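Local coordinates for aminopeptidase (Aneurinibacillus sp. AM-1, PDB 5IB9), which probably acts as a zinc-dependent aminopeptidase of the M28 family, releasing amino-terminal residues from peptides, and carries a protease-associated domain, at residues Thr66-Val71 and Val191-Ala196; Thr86-Ser91 and Phe163-Gly168; Lys49-His54 and Glu250-Met255. One frame throughout, in Å; residues are numbered along the deposited sequence.

Contact 1. Residues Thr66-Val71 and Val191-Ala196; sequences TAPSEV and VKVAGA
Glu-70 and Lys-192 both set CG anti to the backbone N (chi1 -171° and -156°), and both chains run extended from there until their charged ends meet. The two cross obliquely, with Glu-70 OE2 3.3 Å from Lys-192 NZ: a salt bridge, though a weak hydrogen bond. The other carboxylate oxygen, OE1, is hydrogen-bonded to the hydroxyl of Thr-72, so the two oxygens have different mates and the carboxylate is probably restrained from turning.

In the backbone, Glu-70 and Ala-194 form an antiparallel hydrogen-bonded pair. Ala-194 N donates to Glu-70 O at 3.0 Å. The return bond from Glu-70 N to Ala-194 O is 3.2 Å long and almost straight, 177° at the hydrogen. Ser-69 N also reaches Ala-194 O, at 3.0 Å, but that bond is weak and bent. With Ser-69 and Glu-70 both facing Ala-194, this is a classic beta bulge, placed just where the strand gets under way. Next to the bulge, Pro-68 CB rests 4.0 Å from Ala-196 CB and 3.7 Å from CG1 of Val-193, whose side chain is on the opposite face of the sheet from Glu-70 and Ala-194. A water donates to both Ala-67 O and Gly-195 O, bridging the two backbones between the bulge and the backbone bonding of Thr-66 with Glu-197.

The contact is at the surface, on strands that pack against strand 165-169 of the protease-associated domain. Strand 70-75 pairs antiparallel along one edge of strand 187-210, with Thr-72 continuing the pairing to Lys-192; along the other edge runs strand 91-99, through Ser-91 and Val-93. Val-193 packs on Ala-165 and Val-167, while Pro-68 and Val-71 lean on Ala-84 of strand 83-84.

Contact 2. Residues Thr86-Ser91 and Phe163-Gly168; sequences TYSPNS and FVAAVG
Phe-163 meets Pro-89 at about a right angle, its CB 3.5 Å from Pro-89 CG. With CG anti to the carbonyl carbon (chi1 -60°), its ring starts off toward Val-131 and Arg-132 of helix 127-136, and CD2 passes the carbonyl oxygen of Tyr-87. The next residue, Val-164, touches the proline through its backbone, its O lying 3.4 Å from Pro-89 CD; its side chain packs on Ala-135 and on Lys-136 of the second subunit.

Ala-165 bonds through its backbone to Val-142 of strand 141-145, which runs parallel to strand 165-169 in the protease-associated domain. Ala-165 CB is tightly packed, only 3.5 Å from Ser-91 CB and 3.1 Å from Ser-91 OG, a hydroxyl that is hydrogen-bonded to Val-191 O.

Ala-166 then gives its N-H to Ser-88 OG, 2.9 Å away and fairly straight at 163°. That hydroxyl stands anti to its own backbone N and in turn donates to Pro-89 O, on a lone pair in the carbonyl plane, with 2.9 Å between Ser-88 OG and Pro-89 O.

Contact 3. Residues Lys49-His54 and Glu250-Met255; sequences KSYGYH and ELARVM
Tyr-51 lays one ring face over the aliphatic part of Arg-253. Arg-253 CB stands 3.6 Å from the ring centroid and only 2° off the normal, a CH-pi contact squarely over the centre, while CG lies 3.7 Å from Tyr-51 CD2. The arginine chain runs across the tyrosine at about a right angle and bends at chi3 (75°), which turns NE out of the line of the preceding methylenes; the guanidinium plane ends 84° from the ring plane. There it grips Glu-250 side-on, Arg-253 NE to Glu-250 OE1 at 2.9 Å and Arg-253 NH2 to Glu-250 OE2 at 2.8 Å, both oxygens being met on the syn side. Asp-14 N also binds OE2 and Asn-17 ND2 binds OE1, so the carboxylate is likely to be fixed in its rotation. A water links Tyr-51 OH, 2.9 Å away, to Glu-250 OE1.

Helix 35-50 closes here in a Schellman motif, Gly-52 with positive phi bonding back into the last turn. Tyr-51 and Tyr-53, either side of that glycine in sequence, both reach helix 238-256 of the M28 peptidase domain. An alanine at Tyr-51 would probably open a gap over the arginine methylenes and leave the water without its hydroxyl mate.

Tyr-53 comes in differently, by its rim: Tyr-53 OH donates to Ala-252 O at 2.7 Å, the oxygen lying near the ring plane and the donor tilted somewhat from the carbonyl plane. Tyr-53 CE2 is 3.8 Å from Ala-252 CB, and the same ring has Tyr-51 CB at its edge, in plane, and packs on Ala-208 and Lys-210 of strand 187-210.

In the fold
Contacts 1 and 2 adjoin, centres about 8 Å apart, and touch through the backbone: Val-193 N lies 2.7 Å from Ser-91 O, probably hydrogen-bonded, so strands 165-169 and 187-210 both hold residues 86-91. Contact 3 sits on the opposite side of the chain's centre, about 45 Å from contact 1 and 44 Å from contact 2, centre to centre. Strand 187-210 spans the gap, from contact 1 to the packing of Tyr-53. The Tyr-87 side chain of contact 2 is about 10 Å from the bound inhibitor and from the side chain of Glu-273, a zinc ligand; the Arg-253 side chain is about 8 Å from a different zinc ion, near Thr-13 and Asp-386, not at the inhibitor.

Contact 1. Residues Thr66-Val71 and Val191-Ala196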
loop_
_atom_site.group_PDB
_atom_site.type_symbol
_atom_site.label_atom_id
_atom_site.label_comp_id
_atom_site.label_asym_id
_atom_site.label_seq_id
_atom_site.Cartn_x
_atom_site.Cartn_y
_atom_site.Cartn_z
ATOM N N THR A 66 2.821 4.568 19.792
ATOM C CA THR A 66 3.254 5.231 21.007
ATOM C C THR A 66 3.735 4.135 21.968
ATOM O O THR A 66 2.937 3.284 22.360
ATOM C CB THR A 66 2.130 6.021 21.658
ATOM O OG1 THR A 66 1.677 7.013 20.728
ATOM C CG2 THR A 66 2.636 6.751 22.918
ATOM N N ALA A 67 5.028 4.224 22.297
ATOM C CA ALA A 67 5.742 3.390 23.297
ATOM C C ALA A 67 5.083 3.368 24.660
ATOM O O ALA A 67 4.597 4.391 25.133
ATOM C CB ALA A 67 7.231 3.808 23.393
ATOM N N PRO A 68 5.045 2.168 25.304
ATOM C CA PRO A 68 4.313 1.974 26.570
ATOM C C PRO A 68 4.948 2.792 27.707
ATOM O O PRO A 68 6.177 3.004 27.722
ATOM C CB PRO A 68 4.411 0.446 26.824
ATOM C CG PRO A 68 5.527 -0.027 26.000
ATOM C CD PRO A 68 5.624 0.902 24.799
ATOM N N SER A 69 4.083 3.253 28.596
ATOM C CA SER A 69 4.471 4.063 29.749
ATOM C C SER A 69 4.929 3.157 30.915
ATOM O O SER A 69 5.712 3.583 31.773
ATOM C CB SER A 69 3.318 4.981 30.177
ATOM O OG SER A 69 2.078 4.301 30.296
ATOM N N GLU A 70 4.475 1.895 30.920
ATOM C CA GLU A 70 5.026 0.907 31.872
ATOM C C GLU A 70 5.462 -0.378 31.164
ATOM O O GLU A 70 4.681 -0.964 30.383
ATOM C CB GLU A 70 4.000 0.576 32.955
ATOM C CG GLU A 70 4.564 -0.266 34.103
ATOM C CD GLU A 70 3.490 -0.866 34.997
ATOM O OE1 GLU A 70 3.878 -1.617 35.922
ATOM O OE2 GLU A 70 2.271 -0.625 34.791
ATOM N N VAL A 71 6.710 -0.780 31.438
ATOM C CA VAL A 71 7.287 -2.066 31.003
ATOM C C VAL A 71 7.909 -2.774 32.228
ATOM O O VAL A 71 9.084 -2.553 32.584
ATOM C CB VAL A 71 8.317 -1.879 29.858
ATOM C CG1 VAL A 71 8.977 -3.189 29.456
ATOM C CG2 VAL A 71 7.629 -1.273 28.632
ATOM N N VAL A 191 4.900 -10.495 32.676
ATOM C CA VAL A 191 5.171 -9.507 31.589
ATOM C C VAL A 191 4.024 -8.506 31.576
ATOM O O VAL A 191 2.863 -8.870 31.259
ATOM C CB VAL A 191 5.344 -10.139 30.172
ATOM C CG1 VAL A 191 5.590 -9.024 29.128
ATOM C CG2 VAL A 191 6.549 -11.074 30.177
ATOM N N LYS A 192 4.320 -7.270 31.974
ATOM C CA LYS A 192 3.264 -6.220 32.004
ATOM C C LYS A 192 3.661 -5.045 31.151
ATOM O O LYS A 192 4.678 -4.372 31.392
ATOM C CB LYS A 192 2.876 -5.754 33.423
ATOM C CG LYS A 192 1.459 -5.145 33.493
ATOM C CD LYS A 192 1.184 -4.453 34.799
ATOM C CE LYS A 192 0.024 -3.467 34.663
ATOM N NZ LYS A 192 -0.052 -2.639 35.904
ATOM N N VAL A 193 2.848 -4.825 30.121
ATOM C CA VAL A 193 3.118 -3.736 29.155
ATOM C C VAL A 193 1.844 -2.973 29.157
ATOM O O VAL A 193 0.770 -3.569 28.983
ATOM C CB VAL A 193 3.433 -4.276 27.722
ATOM C CG1 VAL A 193 3.486 -3.121 26.692
ATOM C CG2 VAL A 193 4.781 -5.000 27.688
ATOM N N ALA A 194 1.943 -1.669 29.411
ATOM C CA ALA A 194 0.759 -0.821 29.535
ATOM C C ALA A 194 0.963 0.572 28.905
ATOM O O ALA A 194 2.093 1.093 28.878
ATOM C CB ALA A 194 0.318 -0.718 31.029
ATOM N N GLY A 195 -0.119 1.110 28.333
ATOM C CA GLY A 195 -0.075 2.414 27.672
ATOM C C GLY A 195 0.448 2.504 26.225
ATOM O O GLY A 195 0.460 3.597 25.634
ATOM N N ALA A 196 0.912 1.394 25.646
ATOM C CA ALA A 196 1.203 1.356 24.199
ATOM C C ALA A 196 -0.069 1.544 23.376
ATOM O O ALA A 196 -1.139 1.056 23.720
ATOM C CB ALA A 196 1.871 0.020 23.816
HETATM O O HOH W 1 2.164 5.746 26.712
#

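Contact 2. Residues Thr86-Ser91 and Phe163-Gly168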
loop_
_atom_site.group_PDB
_atom_site.type_symbol
_atom_site.label_atom_id
_atom_site.label_comp_id
_atom_site.label_asym_id
_atom_site.label_seq_id
_atom_site.Cartn_x
_atom_site.Cartn_y
_atom_site.Cartn_z
ATOM N N THR A 86 8.967 -2.309 19.430
ATOM C CA THR A 86 8.041 -1.344 18.822
ATOM C C THR A 86 6.907 -2.132 18.183
ATOM O O THR A 86 7.158 -3.130 17.532
ATOM C CB THR A 86 8.759 -0.511 17.740
ATOM O OG1 THR A 86 9.796 0.244 18.362
ATOM C CG2 THR A 86 7.768 0.469 17.090
ATOM N N TYR A 87 5.669 -1.689 18.411
ATOM C CA TYR A 87 4.438 -2.369 18.014
ATOM C C TYR A 87 4.018 -3.508 18.949
ATOM O O TYR A 87 3.058 -4.251 18.660
ATOM C CB TYR A 87 4.427 -2.833 16.560
ATOM C CG TYR A 87 4.520 -1.649 15.598
ATOM C CD1 TYR A 87 5.710 -1.374 14.941
ATOM C CD2 TYR A 87 3.416 -0.829 15.390
ATOM C CE1 TYR A 87 5.818 -0.272 14.076
ATOM C CE2 TYR A 87 3.504 0.259 14.532
ATOM C CZ TYR A 87 4.685 0.527 13.900
ATOM O OH TYR A 87 4.731 1.614 13.058
ATOM N N SER A 88 4.696 -3.592 20.088
ATOM C CA SER A 88 4.215 -4.563 21.087
ATOM C C SER A 88 2.808 -4.234 21.591
ATOM O O SER A 88 2.551 -3.102 21.980
ATOM C CB SER A 88 5.202 -4.656 22.276
ATOM O OG SER A 88 4.673 -5.556 23.257
ATOM N N PRO A 89 1.915 -5.223 21.644
ATOM C CA PRO A 89 0.647 -5.126 22.306
ATOM C C PRO A 89 0.864 -4.878 23.833
ATOM O O PRO A 89 1.983 -5.078 24.334
ATOM C CB PRO A 89 0.018 -6.473 22.006
ATOM C CG PRO A 89 0.759 -7.013 20.798
ATOM C CD PRO A 89 2.101 -6.522 20.972
ATOM N N ASN A 90 -0.154 -4.356 24.519
ATOM C CA ASN A 90 -0.136 -4.371 26.003
ATOM C C ASN A 90 -0.414 -5.786 26.544
ATOM O O ASN A 90 -0.996 -6.626 25.872
ATOM C CB ASN A 90 -1.162 -3.388 26.580
ATOM C CG ASN A 90 -0.995 -1.989 26.051
ATOM O OD1 ASN A 90 -1.894 -1.464 25.319
ATOM N ND2 ASN A 90 0.118 -1.345 26.405
ATOM N N SER A 91 -0.001 -6.013 27.789
ATOM C CA SER A 91 -0.339 -7.246 28.522
ATOM C C SER A 91 -0.154 -7.036 30.034
ATOM O O SER A 91 0.458 -6.063 30.507
ATOM C CB SER A 91 0.562 -8.418 28.092
ATOM O OG SER A 91 1.871 -8.132 28.501
ATOM N N PHE A 163 0.073 -10.370 17.081
ATOM C CA PHE A 163 1.084 -10.291 18.162
ATOM C C PHE A 163 0.544 -10.431 19.598
ATOM O O PHE A 163 -0.660 -10.289 19.905
ATOM C CB PHE A 163 1.869 -8.994 18.081
ATOM C CG PHE A 163 2.647 -8.765 16.796
ATOM C CD1 PHE A 163 3.241 -9.804 16.072
ATOM C CD2 PHE A 163 2.846 -7.451 16.375
ATOM C CE1 PHE A 163 4.004 -9.517 14.927
ATOM C CE2 PHE A 163 3.606 -7.166 15.240
ATOM C CZ PHE A 163 4.168 -8.214 14.519
ATOM N N VAL A 164 1.473 -10.728 20.509
ATOM C CA VAL A 164 1.160 -10.561 21.944
ATOM C C VAL A 164 2.317 -9.782 22.435
ATOM O O VAL A 164 3.281 -9.617 21.710
ATOM C CB VAL A 164 1.031 -11.896 22.744
ATOM C CG1 VAL A 164 -0.172 -12.677 22.262
ATOM C CG2 VAL A 164 2.327 -12.713 22.657
ATOM N N ALA A 165 2.257 -9.290 23.683
ATOM C CA ALA A 165 3.314 -8.425 24.170
ATOM C C ALA A 165 4.687 -9.080 24.004
ATOM O O ALA A 165 4.834 -10.296 24.216
ATOM C CB ALA A 165 3.037 -8.030 25.659
ATOM N N ALA A 166 5.693 -8.289 23.639
ATOM C CA ALA A 166 7.007 -8.788 23.351
ATOM C C ALA A 166 7.997 -7.828 23.965
ATOM O O ALA A 166 7.898 -6.610 23.731
ATOM C CB ALA A 166 7.210 -8.873 21.836
ATOM N N VAL A 167 8.932 -8.355 24.772
ATOM C CA VAL A 167 9.945 -7.521 25.432
ATOM C C VAL A 167 11.286 -8.161 25.241
ATOM O O VAL A 167 11.417 -9.387 25.201
ATOM C CB VAL A 167 9.665 -7.318 26.927
ATOM C CG1 VAL A 167 8.297 -6.769 27.144
ATOM C CG2 VAL A 167 9.779 -8.665 27.687
ATOM N N GLY A 168 12.310 -7.321 25.088
ATOM C CA GLY A 168 13.657 -7.795 24.776
ATOM C C GLY A 168 14.498 -7.641 26.031
ATOM O O GLY A 168 14.245 -6.739 26.848
HETATM O O HOH W 2 -0.980 -9.417 24.270
HETATM O O HOH W 3 -0.090 -8.711 24.741
#

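Contact 3. Residues Lys49-His54 and Glu250-Met255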
loop_
_atom_site.group_PDB
_atom_site.type_symbol
_atom_site.label_atom_id
_atom_site.label_comp_id
_atom_site.label_asym_id
_atom_site.label_seq_id
_atom_site.Cartn_x
_atom_site.Cartn_y
_atom_site.Cartn_z
ATOM N N LYS A 49 11.620 24.664 -4.729
ATOM C CA LYS A 49 10.916 25.686 -5.527
ATOM C C LYS A 49 11.871 26.832 -5.750
ATOM O O LYS A 49 11.800 27.461 -6.870
ATOM C CB LYS A 49 9.667 26.170 -4.811
ATOM C CG LYS A 49 8.504 25.282 -4.947
ATOM C CD LYS A 49 7.363 25.990 -4.085
ATOM C CE LYS A 49 6.122 25.205 -3.905
ATOM N NZ LYS A 49 5.245 26.045 -2.884
ATOM N N SER A 50 12.692 27.181 -4.779
ATOM C CA SER A 50 13.615 28.332 -4.940
ATOM C C SER A 50 14.642 28.146 -6.047
ATOM O O SER A 50 15.245 29.132 -6.540
ATOM C CB SER A 50 14.286 28.696 -3.683
ATOM O OG SER A 50 15.401 27.825 -3.392
ATOM N N TYR A 51 14.930 26.872 -6.428
ATOM C CA TYR A 51 15.893 26.585 -7.506
ATOM C C TYR A 51 15.172 26.530 -8.846
ATOM O O TYR A 51 15.752 26.169 -9.911
ATOM C CB TYR A 51 16.565 25.183 -7.308
ATOM C CG TYR A 51 17.088 24.945 -5.926
ATOM C CD1 TYR A 51 17.133 23.631 -5.385
ATOM C CD2 TYR A 51 17.632 25.926 -5.167
ATOM C CE1 TYR A 51 17.644 23.452 -4.096
ATOM C CE2 TYR A 51 18.075 25.741 -3.881
ATOM C CZ TYR A 51 18.176 24.435 -3.381
ATOM O OH TYR A 51 18.632 24.167 -2.092
ATOM N N GLY A 52 13.856 26.738 -8.814
ATOM C CA GLY A 52 13.051 26.726 -10.003
ATOM C C GLY A 52 12.259 25.496 -10.329
ATOM O O GLY A 52 11.648 25.398 -11.363
ATOM N N TYR A 53 12.233 24.523 -9.416
ATOM C CA TYR A 53 11.502 23.315 -9.617
ATOM C C TYR A 53 9.982 23.416 -9.290
ATOM O O TYR A 53 9.576 24.078 -8.334
ATOM C CB TYR A 53 12.080 22.184 -8.717
ATOM C CG TYR A 53 13.458 21.699 -9.194
ATOM C CD1 TYR A 53 13.574 20.594 -10.000
ATOM C CD2 TYR A 53 14.629 22.319 -8.738
ATOM C CE1 TYR A 53 14.803 20.172 -10.435
ATOM C CE2 TYR A 53 15.879 21.905 -9.219
ATOM C CZ TYR A 53 15.967 20.849 -10.089
ATOM O OH TYR A 53 17.203 20.383 -10.545
ATOM N N HIS A 54 9.240 22.733 -10.106
ATOM C CA HIS A 54 7.851 22.347 -9.714
ATOM C C HIS A 54 7.972 21.122 -8.748
ATOM O O HIS A 54 8.727 20.148 -8.993
ATOM C CB HIS A 54 7.022 22.046 -10.974
ATOM C CG HIS A 54 5.631 21.602 -10.682
ATOM N ND1 HIS A 54 5.242 20.282 -10.782
ATOM C CD2 HIS A 54 4.533 22.301 -10.310
ATOM C CE1 HIS A 54 3.961 20.189 -10.478
ATOM N NE2 HIS A 54 3.511 21.397 -10.172
ATOM N N GLU A 250 21.205 20.207 -2.806
ATOM C CA GLU A 250 22.302 20.920 -3.438
ATOM C C GLU A 250 22.487 20.426 -4.884
ATOM O O GLU A 250 22.779 21.198 -5.820
ATOM C CB GLU A 250 23.536 20.889 -2.578
ATOM C CG GLU A 250 24.737 21.677 -3.236
ATOM C CD GLU A 250 24.546 23.172 -3.517
ATOM O OE1 GLU A 250 23.558 23.834 -3.123
ATOM O OE2 GLU A 250 25.458 23.665 -4.237
ATOM N N LEU A 251 22.403 19.110 -5.118
ATOM C CA LEU A 251 22.565 18.631 -6.455
ATOM C C LEU A 251 21.376 19.097 -7.305
ATOM O O LEU A 251 21.543 19.374 -8.534
ATOM C CB LEU A 251 22.695 17.068 -6.563
ATOM C CG LEU A 251 24.047 16.655 -5.923
ATOM C CD1 LEU A 251 24.071 15.152 -5.951
ATOM C CD2 LEU A 251 25.257 17.216 -6.659
ATOM N N ALA A 252 20.155 19.187 -6.712
ATOM C CA ALA A 252 19.065 19.750 -7.559
ATOM C C ALA A 252 19.401 21.225 -7.927
ATOM O O ALA A 252 19.128 21.570 -9.031
ATOM C CB ALA A 252 17.775 19.748 -6.766
ATOM N N ARG A 253 19.989 22.023 -7.037
ATOM C CA ARG A 253 20.327 23.401 -7.380
ATOM C C ARG A 253 21.381 23.379 -8.433
ATOM O O ARG A 253 21.295 24.091 -9.466
ATOM C CB ARG A 253 20.840 24.042 -6.149
ATOM C CG ARG A 253 21.076 25.587 -6.383
ATOM C CD ARG A 253 21.761 26.253 -5.183
ATOM N NE ARG A 253 23.162 25.862 -5.221
ATOM C CZ ARG A 253 24.075 26.319 -6.061
ATOM N NH1 ARG A 253 23.738 27.325 -6.888
ATOM N NH2 ARG A 253 25.324 25.767 -6.050
ATOM N N VAL A 254 22.396 22.540 -8.257
ATOM C CA VAL A 254 23.470 22.470 -9.305
ATOM C C VAL A 254 22.908 22.113 -10.661
ATOM O O VAL A 254 23.259 22.763 -11.674
ATOM C CB VAL A 254 24.567 21.445 -8.876
ATOM C CG1 VAL A 254 25.526 21.132 -10.078
ATOM C CG2 VAL A 254 25.363 22.066 -7.731
ATOM N N MET A 255 22.044 21.077 -10.748
ATOM C CA MET A 255 21.592 20.610 -12.030
ATOM C C MET A 255 20.649 21.662 -12.617
ATOM O O MET A 255 20.506 21.703 -13.875
ATOM C CB MET A 255 20.840 19.278 -11.928
ATOM C CG MET A 255 21.800 18.231 -11.419
ATOM S SD MET A 255 23.034 17.848 -12.715
ATOM C CE MET A 255 23.769 16.434 -11.853
HETATM O O HOH W 4 21.354 23.582 -1.442
#